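Local coordinates for protein adenosine kinase, putative (Trypanosoma brucei, PDB 3OTX) that probably catalyses the ATP-dependent, magnesium-requiring phosphorylation of adenosine to AMP in purine salvage, at residues C14-D19 and G90-D95; K84-V89 and E108-A113. The protein carries 1 engineered substitution. One frame throughout, in Å; residues are numbered along the deposited sequence.

Contact 1 of 2, residues C14-D19 and G90-D95; sequences CNPLLD and GCIADD. With AP5 (bis(adenosine)-5'-pentaphosphate), chain C.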
ATOM      1  N   CYS A  14      -4.577  -6.536  -2.004  1.00 11.46           N
ATOM      2  CA  CYS A  14      -4.193  -6.239  -0.626  1.00 11.42           C
ATOM      3  C   CYS A  14      -5.307  -6.798   0.281  1.00 10.65           C
ATOM      4  O   CYS A  14      -6.104  -7.679  -0.126  1.00 12.00           O
ATOM      5  CB  CYS A  14      -4.020  -4.713  -0.478  1.00 11.76           C
ATOM      6  SG  CYS A  14      -3.263  -4.148   1.065  1.00 12.44           S
ATOM      7  N   ASN A  15      -5.323  -6.313   1.516  1.00 11.64           N
ATOM      8  CA  ASN A  15      -6.281  -6.728   2.551  1.00 10.03           C
ATOM      9  C   ASN A  15      -7.241  -5.590   2.798  1.00 11.46           C
ATOM     10  O   ASN A  15      -6.819  -4.523   3.268  1.00 12.07           O
ATOM     11  CB  ASN A  15      -5.498  -6.989   3.841  1.00 12.54           C
ATOM     12  CG  ASN A  15      -4.363  -7.993   3.637  1.00 14.79           C
ATOM     13  OD1 ASN A  15      -4.561  -9.014   2.988  1.00 15.01           O
ATOM     14  ND2 ASN A  15      -3.158  -7.716   4.212  1.00 12.58           N
ATOM     15  N   PRO A  16      -8.528  -5.770   2.445  1.00 12.45           N
ATOM     16  CA  PRO A  16      -9.442  -4.640   2.578  1.00 13.15           C
ATOM     17  C   PRO A  16      -9.860  -4.536   4.052  1.00 12.88           C
ATOM     18  O   PRO A  16     -10.353  -5.509   4.628  1.00 14.56           O
ATOM     19  CB  PRO A  16     -10.620  -5.009   1.653  1.00 14.38           C
ATOM     20  CG  PRO A  16     -10.532  -6.495   1.465  1.00 12.40           C
ATOM     21  CD  PRO A  16      -9.096  -6.886   1.648  1.00 14.49           C
ATOM     22  N   LEU A  17      -9.555  -3.402   4.679  1.00 11.41           N
ATOM     23  CA  LEU A  17      -9.809  -3.256   6.113  1.00 12.64           C
ATOM     24  C   LEU A  17     -10.602  -1.996   6.357  1.00 11.69           C
ATOM     25  O   LEU A  17     -10.369  -0.997   5.674  1.00 13.39           O
ATOM     26  CB  LEU A  17      -8.482  -3.124   6.881  1.00 11.86           C
ATOM     27  CG  LEU A  17      -7.391  -4.147   6.616  1.00 12.15           C
ATOM     28  CD1 LEU A  17      -6.117  -3.736   7.387  1.00 13.16           C
ATOM     29  CD2 LEU A  17      -7.876  -5.539   7.063  1.00 14.03           C
ATOM     30  N   LEU A  18     -11.529  -2.031   7.306  1.00 12.88           N
ATOM     31  CA  LEU A  18     -12.156  -0.811   7.776  1.00 13.99           C
ATOM     32  C   LEU A  18     -11.286  -0.167   8.858  1.00 13.58           C
ATOM     33  O   LEU A  18     -10.955  -0.814   9.876  1.00 15.08           O
ATOM     34  CB  LEU A  18     -13.542  -1.134   8.350  1.00 15.54           C
ATOM     35  CG  LEU A  18     -14.318   0.185   8.562  1.00 22.10           C
ATOM     36  CD1 LEU A  18     -15.147   0.579   7.294  1.00 22.85           C
ATOM     37  CD2 LEU A  18     -15.117   0.259   9.841  1.00 31.44           C
ATOM     38  N   ASP A  19     -10.946   1.107   8.675  1.00 12.95           N
ATOM     39  CA  ASP A  19     -10.126   1.782   9.685  1.00 12.56           C
ATOM     40  C   ASP A  19     -10.971   2.360  10.796  1.00 15.96           C
ATOM     41  O   ASP A  19     -11.955   3.070  10.551  1.00 17.69           O
ATOM     42  CB  ASP A  19      -9.335   2.916   9.054  1.00 11.13           C
ATOM     43  CG  ASP A  19      -8.181   2.427   8.201  1.00 14.67           C
ATOM     44  OD1 ASP A  19      -7.815   1.228   8.278  1.00 16.47           O
ATOM     45  OD2 ASP A  19      -7.618   3.277   7.491  1.00 18.43           O
ATOM     46  N   GLY A  90      -9.242  -8.716  -3.038  1.00 12.06           N
ATOM     47  CA  GLY A  90      -9.023  -9.074  -1.651  1.00 12.16           C
ATOM     48  C   GLY A  90     -10.243  -9.838  -1.170  1.00 10.93           C
ATOM     49  O   GLY A  90     -11.124 -10.158  -1.968  1.00 12.57           O
ATOM     50  N   CYS A  91     -10.308 -10.144   0.139  1.00 11.15           N
ATOM     51  CA  CYS A  91     -11.361 -10.981   0.649  1.00 11.96           C
ATOM     52  C   CYS A  91     -12.053 -10.234   1.791  1.00 11.77           C
ATOM     53  O   CYS A  91     -11.387  -9.674   2.670  1.00 12.20           O
ATOM     54  CB  CYS A  91     -10.787 -12.329   1.100  1.00 12.03           C
ATOM     55  SG  CYS A  91     -12.031 -13.513   1.681  1.00 15.53           S
ATOM     56  N   ILE A  92     -13.380 -10.242   1.746  1.00 12.94           N
ATOM     57  CA  ILE A  92     -14.215  -9.620   2.763  1.00 12.51           C
ATOM     58  C   ILE A  92     -15.298 -10.601   3.169  1.00 14.81           C
ATOM     59  O   ILE A  92     -15.406 -11.696   2.580  1.00 15.80           O
ATOM     60  CB  ILE A  92     -14.934  -8.347   2.238  1.00 14.51           C
ATOM     61  CG1 ILE A  92     -15.814  -8.650   0.992  1.00 13.05           C
ATOM     62  CG2 ILE A  92     -13.945  -7.232   1.931  1.00 16.11           C
ATOM     63  CD1 ILE A  92     -16.696  -7.482   0.527  1.00 13.97           C
ATOM     64  N   ALA A  93     -16.069 -10.221   4.177  1.00 15.23           N
ATOM     65  CA  ALA A  93     -17.337 -10.882   4.476  1.00 14.26           C
ATOM     66  C   ALA A  93     -18.486 -10.018   3.992  1.00 17.15           C
ATOM     67  O   ALA A  93     -18.318  -8.812   3.799  1.00 15.81           O
ATOM     68  CB  ALA A  93     -17.468 -11.190   6.003  1.00 15.40           C
ATOM     69  N   ASP A  94     -19.667 -10.621   3.825  1.00 18.63           N
ATOM     70  CA  ASP A  94     -20.878  -9.855   3.441  1.00 19.90           C
ATOM     71  C   ASP A  94     -21.528  -9.286   4.702  1.00 21.47           C
ATOM     72  O   ASP A  94     -22.702  -9.548   5.028  1.00 21.66           O
ATOM     73  CB  ASP A  94     -21.849 -10.739   2.649  1.00 24.90           C
ATOM     74  CG  ASP A  94     -22.952  -9.943   1.969  1.00 33.87           C
ATOM     75  OD1 ASP A  94     -22.717  -8.779   1.583  1.00 32.62           O
ATOM     76  OD2 ASP A  94     -24.070 -10.488   1.828  1.00 40.42           O
ATOM     77  N   ASP A  95     -20.725  -8.536   5.439  1.00 18.41           N
ATOM     78  CA  ASP A  95     -21.151  -7.863   6.637  1.00 17.35           C
ATOM     79  C   ASP A  95     -21.129  -6.351   6.452  1.00 15.49           C
ATOM     80  O   ASP A  95     -20.873  -5.851   5.340  1.00 17.20           O
ATOM     81  CB  ASP A  95     -20.325  -8.332   7.832  1.00 17.92           C
ATOM     82  CG  ASP A  95     -18.827  -8.083   7.675  1.00 18.28           C
ATOM     83  OD1 ASP A  95     -18.392  -7.382   6.729  1.00 16.44           O
ATOM     84  OD2 ASP A  95     -18.076  -8.612   8.516  1.00 16.87           O
TER
HETATM   85  PA  AP5 C 346       6.425   9.563   3.708  1.00 14.08           P
HETATM   86  O1A AP5 C 346       6.360  10.146   5.116  1.00 14.78           O
HETATM   87  O2A AP5 C 346       7.821   9.176   3.262  1.00 15.80           O
HETATM   88  O3A AP5 C 346       5.508   8.254   3.516  1.00 14.22           O
HETATM   89  PB  AP5 C 346       5.268   7.073   4.590  1.00 14.59           P
HETATM   90  O1B AP5 C 346       6.320   7.038   5.655  1.00 15.34           O
HETATM   91  O2B AP5 C 346       5.040   5.829   3.803  1.00 16.02           O
HETATM   92  O3B AP5 C 346       3.898   7.597   5.211  1.00 15.66           O
HETATM   93  PG  AP5 C 346       3.127   7.289   6.569  1.00 20.12           P
HETATM   94  O1G AP5 C 346       2.268   8.481   6.856  1.00 28.34           O
HETATM   95  O2G AP5 C 346       4.019   7.049   7.767  1.00 21.35           O
HETATM   96  O3G AP5 C 346       2.243   6.101   6.106  1.00 19.99           O
HETATM   97  PD  AP5 C 346       1.165   5.214   6.923  1.00 19.89           P
HETATM   98  O1D AP5 C 346       1.004   5.622   8.376  1.00 21.05           O
HETATM   99  O2D AP5 C 346       1.519   3.787   6.612  1.00 20.75           O
HETATM  100  O3D AP5 C 346      -0.198   5.663   6.193  1.00 16.42           O
HETATM  101  PE  AP5 C 346      -0.810   5.017   4.847  1.00 18.91           P
HETATM  102  O1E AP5 C 346       0.302   4.720   3.880  1.00 20.09           O
HETATM  103  O2E AP5 C 346      -1.963   5.891   4.359  1.00 21.15           O
HETATM  104  O5F AP5 C 346       5.710  10.608   2.724  1.00 13.22           O
HETATM  105  C5F AP5 C 346       5.455  10.272   1.361  1.00 13.47           C
HETATM  106  C4F AP5 C 346       5.325  11.545   0.560  1.00 11.80           C
HETATM  107  O4F AP5 C 346       4.331  12.395   1.150  1.00 15.07           O
HETATM  108  C3F AP5 C 346       6.572  12.424   0.554  1.00 14.08           C
HETATM  109  O3F AP5 C 346       7.432  12.024  -0.485  1.00 15.69           O
HETATM  110  C2F AP5 C 346       6.016  13.812   0.411  1.00 17.57           C
HETATM  111  O2F AP5 C 346       5.715  14.068  -0.938  1.00 17.61           O
HETATM  112  C1F AP5 C 346       4.690  13.722   1.172  1.00 14.42           C
HETATM  113  N9A AP5 C 346       4.795  14.129   2.602  1.00 15.43           N
HETATM  114  C8A AP5 C 346       4.731  13.290   3.719  1.00 13.65           C
HETATM  115  N7A AP5 C 346       4.846  14.071   4.828  1.00 16.39           N
HETATM  116  C5A AP5 C 346       4.962  15.364   4.442  1.00 16.49           C
HETATM  117  C6A AP5 C 346       5.062  16.555   5.126  1.00 22.18           C
HETATM  118  N6A AP5 C 346       4.959  16.616   6.456  1.00 26.43           N
HETATM  119  N1A AP5 C 346       5.149  17.725   4.410  1.00 25.29           N
HETATM  120  C2A AP5 C 346       5.113  17.744   3.025  1.00 25.08           C
HETATM  121  N3A AP5 C 346       5.001  16.545   2.353  1.00 18.78           N
HETATM  122  C4A AP5 C 346       4.904  15.390   3.040  1.00 17.69           C
HETATM  123  O5J AP5 C 346      -1.396   3.587   5.348  1.00 19.13           O
HETATM  124  C5J AP5 C 346      -2.429   3.552   6.318  1.00 17.96           C
HETATM  125  C4J AP5 C 346      -3.250   2.324   5.964  1.00 11.65           C
HETATM  126  O4J AP5 C 346      -2.531   1.123   6.286  1.00 15.56           O
HETATM  127  C3J AP5 C 346      -4.537   2.187   6.784  1.00 12.83           C
HETATM  128  O3J AP5 C 346      -5.629   2.549   5.939  1.00 14.33           O
HETATM  129  C2J AP5 C 346      -4.567   0.714   7.223  1.00 14.02           C
HETATM  130  O2J AP5 C 346      -5.820   0.077   7.000  1.00 14.13           O
HETATM  131  C1J AP5 C 346      -3.496   0.105   6.353  1.00 14.74           C
HETATM  132  N9B AP5 C 346      -2.922  -1.133   6.902  1.00 10.32           N
HETATM  133  C8B AP5 C 346      -2.311  -1.247   8.121  1.00 11.93           C
HETATM  134  N7B AP5 C 346      -1.965  -2.552   8.269  1.00 14.87           N
HETATM  135  C5B AP5 C 346      -2.351  -3.246   7.153  1.00  9.35           C
HETATM  136  C6B AP5 C 346      -2.235  -4.590   6.777  1.00 10.20           C
HETATM  137  N6B AP5 C 346      -1.736  -5.549   7.574  1.00 11.62           N
HETATM  138  N1B AP5 C 346      -2.784  -4.925   5.569  1.00 11.27           N
HETATM  139  C2B AP5 C 346      -3.329  -4.022   4.685  1.00 11.88           C
HETATM  140  N3B AP5 C 346      -3.483  -2.708   5.075  1.00 11.58           N
HETATM  141  C4B AP5 C 346      -2.959  -2.340   6.283  1.00  9.40           C
HETATM  142  O   HOH W   1      -7.590 -10.095   1.241  1.00 13.59           O
HETATM  143  O   HOH W   2     -11.601  -7.991   4.969  1.00 11.04           O

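Contact 2 of 2, residues K84-V89 and E108-A113; sequences KFVTYV and EGIVMA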
ATOM      1  N   LYS A  84     -12.864   1.383 -15.688  1.00 18.38           N
ATOM      2  CA  LYS A  84     -11.998   1.056 -16.806  1.00 19.58           C
ATOM      3  C   LYS A  84     -10.534   1.187 -16.484  1.00 19.63           C
ATOM      4  O   LYS A  84      -9.718   1.299 -17.408  1.00 25.57           O
ATOM      5  CB  LYS A  84     -12.272   1.975 -18.012  1.00 20.76           C
ATOM      6  CG  LYS A  84     -13.701   2.003 -18.539  1.00 29.59           C
ATOM      7  CD  LYS A  84     -13.756   2.976 -19.720  1.00 40.26           C
ATOM      8  CE  LYS A  84     -15.180   3.322 -20.100  1.00 47.67           C
ATOM      9  NZ  LYS A  84     -15.212   4.574 -20.906  1.00 47.77           N
ATOM     10  N   PHE A  85     -10.188   1.203 -15.199  1.00 14.48           N
ATOM     11  CA  PHE A  85      -8.801   1.487 -14.833  1.00 15.76           C
ATOM     12  C   PHE A  85      -8.258   0.502 -13.806  1.00 14.84           C
ATOM     13  O   PHE A  85      -7.457  -0.368 -14.154  1.00 15.12           O
ATOM     14  CB  PHE A  85      -8.670   2.961 -14.413  1.00 17.12           C
ATOM     15  CG  PHE A  85      -7.294   3.369 -13.984  1.00 13.51           C
ATOM     16  CD1 PHE A  85      -6.152   2.837 -14.562  1.00 16.13           C
ATOM     17  CD2 PHE A  85      -7.150   4.306 -12.962  1.00 16.61           C
ATOM     18  CE1 PHE A  85      -4.873   3.230 -14.096  1.00 15.67           C
ATOM     19  CE2 PHE A  85      -5.867   4.711 -12.506  1.00 19.48           C
ATOM     20  CZ  PHE A  85      -4.741   4.191 -13.081  1.00 16.99           C
ATOM     21  N   VAL A  86      -8.706   0.587 -12.558  1.00 12.32           N
ATOM     22  CA  VAL A  86      -8.196  -0.267 -11.501  1.00 13.30           C
ATOM     23  C   VAL A  86      -9.154  -1.393 -11.131  1.00 12.24           C
ATOM     24  O   VAL A  86     -10.365  -1.187 -11.021  1.00 13.40           O
ATOM     25  CB  VAL A  86      -7.918   0.563 -10.203  1.00 14.50           C
ATOM     26  CG1 VAL A  86      -7.452  -0.356  -9.038  1.00 16.76           C
ATOM     27  CG2 VAL A  86      -6.942   1.709 -10.444  1.00 17.75           C
ATOM     28  N   THR A  87      -8.606  -2.600 -11.009  1.00 11.31           N
ATOM     29  CA  THR A  87      -9.341  -3.711 -10.410  1.00 11.70           C
ATOM     30  C   THR A  87      -8.628  -4.056  -9.119  1.00 14.06           C
ATOM     31  O   THR A  87      -7.412  -4.100  -9.083  1.00 12.99           O
ATOM     32  CB  THR A  87      -9.301  -4.952 -11.317  1.00 14.64           C
ATOM     33  OG1 THR A  87      -9.978  -4.643 -12.525  1.00 16.26           O
ATOM     34  CG2 THR A  87      -9.990  -6.118 -10.655  1.00 13.46           C
ATOM     35  N   TYR A  88      -9.394  -4.232  -8.049  1.00 11.80           N
ATOM     36  CA  TYR A  88      -8.854  -4.552  -6.722  1.00 10.91           C
ATOM     37  C   TYR A  88      -9.309  -5.948  -6.345  1.00 11.47           C
ATOM     38  O   TYR A  88     -10.493  -6.307  -6.537  1.00 13.27           O
ATOM     39  CB  TYR A  88      -9.401  -3.548  -5.682  1.00 11.48           C
ATOM     40  CG  TYR A  88      -8.983  -3.837  -4.286  1.00 10.24           C
ATOM     41  CD1 TYR A  88      -7.838  -3.256  -3.754  1.00  9.54           C
ATOM     42  CD2 TYR A  88      -9.760  -4.657  -3.454  1.00 12.56           C
ATOM     43  CE1 TYR A  88      -7.420  -3.528  -2.410  1.00  9.43           C
ATOM     44  CE2 TYR A  88      -9.372  -4.928  -2.142  1.00 11.27           C
ATOM     45  CZ  TYR A  88      -8.213  -4.358  -1.621  1.00 11.75           C
ATOM     46  OH  TYR A  88      -7.838  -4.621  -0.311  1.00 11.71           O
ATOM     47  N   VAL A  89      -8.378  -6.720  -5.810  1.00  9.97           N
ATOM     48  CA  VAL A  89      -8.665  -8.067  -5.304  1.00 11.60           C
ATOM     49  C   VAL A  89      -8.309  -8.165  -3.817  1.00 10.98           C
ATOM     50  O   VAL A  89      -7.211  -7.773  -3.397  1.00 11.19           O
ATOM     51  CB  VAL A  89      -7.914  -9.150  -6.142  1.00 11.40           C
ATOM     52  CG1 VAL A  89      -8.008 -10.558  -5.538  1.00 14.16           C
ATOM     53  CG2 VAL A  89      -8.532  -9.205  -7.531  1.00 11.33           C
ATOM     54  N   GLU A 108     -16.546   4.877  -6.436  1.00 13.30           N
ATOM     55  CA  GLU A 108     -15.420   5.650  -7.011  1.00 15.12           C
ATOM     56  C   GLU A 108     -14.941   5.125  -8.365  1.00 17.55           C
ATOM     57  O   GLU A 108     -14.131   5.786  -9.016  1.00 17.59           O
ATOM     58  CB  GLU A 108     -14.286   5.812  -6.006  1.00 15.25           C
ATOM     59  CG  GLU A 108     -14.735   6.752  -4.881  1.00 20.36           C
ATOM     60  CD  GLU A 108     -13.887   6.680  -3.656  1.00 19.36           C
ATOM     61  OE1 GLU A 108     -12.770   6.171  -3.737  1.00 15.66           O
ATOM     62  OE2 GLU A 108     -14.356   7.171  -2.611  1.00 20.48           O
ATOM     63  N   GLY A 109     -15.451   3.969  -8.800  1.00 15.29           N
ATOM     64  CA  GLY A 109     -15.085   3.436 -10.142  1.00 17.12           C
ATOM     65  C   GLY A 109     -14.082   2.288 -10.101  1.00 15.28           C
ATOM     66  O   GLY A 109     -13.607   1.857 -11.151  1.00 15.92           O
ATOM     67  N   ILE A 110     -13.745   1.793  -8.916  1.00 13.58           N
ATOM     68  CA  ILE A 110     -12.878   0.631  -8.819  1.00 13.69           C
ATOM     69  C   ILE A 110     -13.692  -0.626  -9.094  1.00 14.97           C
ATOM     70  O   ILE A 110     -14.814  -0.762  -8.591  1.00 15.14           O
ATOM     71  CB  ILE A 110     -12.205   0.552  -7.433  1.00 13.14           C
ATOM     72  CG1 ILE A 110     -11.292   1.791  -7.265  1.00 17.92           C
ATOM     73  CG2 ILE A 110     -11.394  -0.760  -7.246  1.00 13.33           C
ATOM     74  CD1 ILE A 110     -11.053   2.116  -5.904  1.00 23.33           C
ATOM     75  N   VAL A 111     -13.143  -1.533  -9.899  1.00 14.89           N
ATOM     76  CA  VAL A 111     -13.768  -2.841 -10.048  1.00 15.02           C
ATOM     77  C   VAL A 111     -13.302  -3.687  -8.867  1.00 13.32           C
ATOM     78  O   VAL A 111     -12.109  -3.882  -8.648  1.00 12.49           O
ATOM     79  CB  VAL A 111     -13.381  -3.502 -11.383  1.00 15.96           C
ATOM     80  CG1 VAL A 111     -14.036  -4.899 -11.469  1.00 15.85           C
ATOM     81  CG2 VAL A 111     -13.807  -2.600 -12.532  1.00 17.98           C
ATOM     82  N   MET A 112     -14.259  -4.143  -8.067  1.00 11.64           N
ATOM     83  CA  MET A 112     -13.946  -4.859  -6.834  1.00 11.81           C
ATOM     84  C   MET A 112     -14.130  -6.362  -7.023  1.00 13.84           C
ATOM     85  O   MET A 112     -15.211  -6.900  -6.835  1.00 16.39           O
ATOM     86  CB  MET A 112     -14.830  -4.336  -5.679  1.00 14.27           C
ATOM     87  CG  MET A 112     -14.428  -2.949  -5.226  1.00 13.81           C
ATOM     88  SD  MET A 112     -12.819  -2.908  -4.413  1.00 14.35           S
ATOM     89  CE  MET A 112     -13.225  -3.323  -2.694  1.00 12.32           C
ATOM     90  N   ALA A 113     -13.060  -7.010  -7.500  1.00 13.96           N
ATOM     91  CA  ALA A 113     -13.091  -8.439  -7.757  1.00 14.67           C
ATOM     92  C   ALA A 113     -12.779  -9.189  -6.462  1.00 11.77           C
ATOM     93  O   ALA A 113     -11.800  -9.945  -6.359  1.00 14.42           O
ATOM     94  CB  ALA A 113     -12.105  -8.791  -8.875  1.00 14.34           C
TER
HETATM   95  O   HOH W   3     -11.700   0.787 -12.779  1.00 15.79           O

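Contact 1 of 2, residues C14-D19 and G90-D95
Pro16 and Ile92 meet at roughly a right angle where the two sheets of this PfkB-family, ribokinase-like fold come together: Pro16 leads into strand 17-23 of the smaller sheet, and Ile92 lies in edge strand 91-92 of the large central sheet. The touch is narrow. Pro16 CG sits 3.5 Å from Ile92 CG2, the branch methyl, which lies anti to the Ile92 carbonyl carbon and is presented to the ring while CG1 sits between the backbone N and the carbonyl carbon (chi1 58°). The same corner of the proline ring rests against the backbone, with Pro16 CG 3.5 Å from Cys91 O. The bare CA of Gly90 lets the backbones close to 3.6 Å between Gly90 CA and Cys14 O, since a CB there would run into Cys14 O and Pro16 CD. No direct hydrogen bond joins the segments. Water does the polar work: one molecule donates to Pro16 O at 2.8 Å and to Cys91 O at 2.9 Å, and a second accepts from Cys91 N and can donate to Cys14 O, although that oxygen competes with other acceptors.

Pro16 points its CB at 90-95, whereas Asn15 and Leu17 point theirs away, and it is this other side that meets bis(adenosine)-5'-pentaphosphate at the adenosine site. Cys14 SG lies against adenine C2B, and Leu17 CD1 touches the purine near C4B. Asn15 CG stands anti to its carbonyl carbon (chi1 -55°), and ND2 gives N1B a nearly straight bond, 3.1 Å and 171°; the same ND2 has a weak second bond to Phe171 O. At the far end of the segment the Asp19 carboxylate takes one ribose hydroxyl on each oxygen: O2J donates to OD1 at 2.6 Å, and O3J donates to OD2 at 2.6 Å.

Contact 2 of 2, residues K84-V89 and E108-A113
Val86 O is gripped twice: Val111 N donates to it at 3.0 Å, and a water can donate from 3.0 Å. That water takes the Phe85 N-H and also reaches Gly109 O at 2.7 Å, so its protons may be shared among several acceptors. Further along, Tyr88 N bonds Val111 O at 2.8 Å, and Ala113 N gives Tyr88 O a weak bond. This is parallel pairing, Thr87 beside Val111 and Tyr88 beside Met112.

On the face that carries Tyr88 and Met112, these two side chains run side by side in the same direction. The methionine is bent at chi2 (-68°) and chi3, and SD lies 3.7 Å from Tyr88 CD2, an oblique Met-aromatic contact. On the other face Thr87 OG1 meets Val111 CB. Two further contacts are Ile110 CG2 on Tyr88 CB at 3.8 Å and Thr87 CG2 on Ala113 CB.

Gly109, with positive phi, ends helix 96-108 in a Schellman motif, and Ile110 and Met112 pack back onto Ala105 of that helix. From strand 86-89 the chain passes through short edge strand 91-92 and helix 96-108 before returning in parallel strand 111-116: a beta-alpha-beta crossover of the ribokinase-like central sheet, with an extra edge strand in the connection.

How the contacts relate
Tyr88 and Val89 carry contact 2 straight into contact 1, whose centre lies about 14 Å away. The chain runs on from strand 86-89 into 90-95, and strand 91-92 then flanks strand 111-116 on the side away from 86-89. Val89 O probably accepts a hydrogen bond from Cys14 N at 3.2 Å, while the Tyr88 hydroxyl packs on the backbone just beyond, its OH 3.1 Å from Pro16 N and 3.4 Å from Cys14 C. The Tyr88 side chain is about 7 Å from the inhibitor at its nearest atoms, so contact 2 stands one layer behind the adenosine-binding residues that contact 1 contributes.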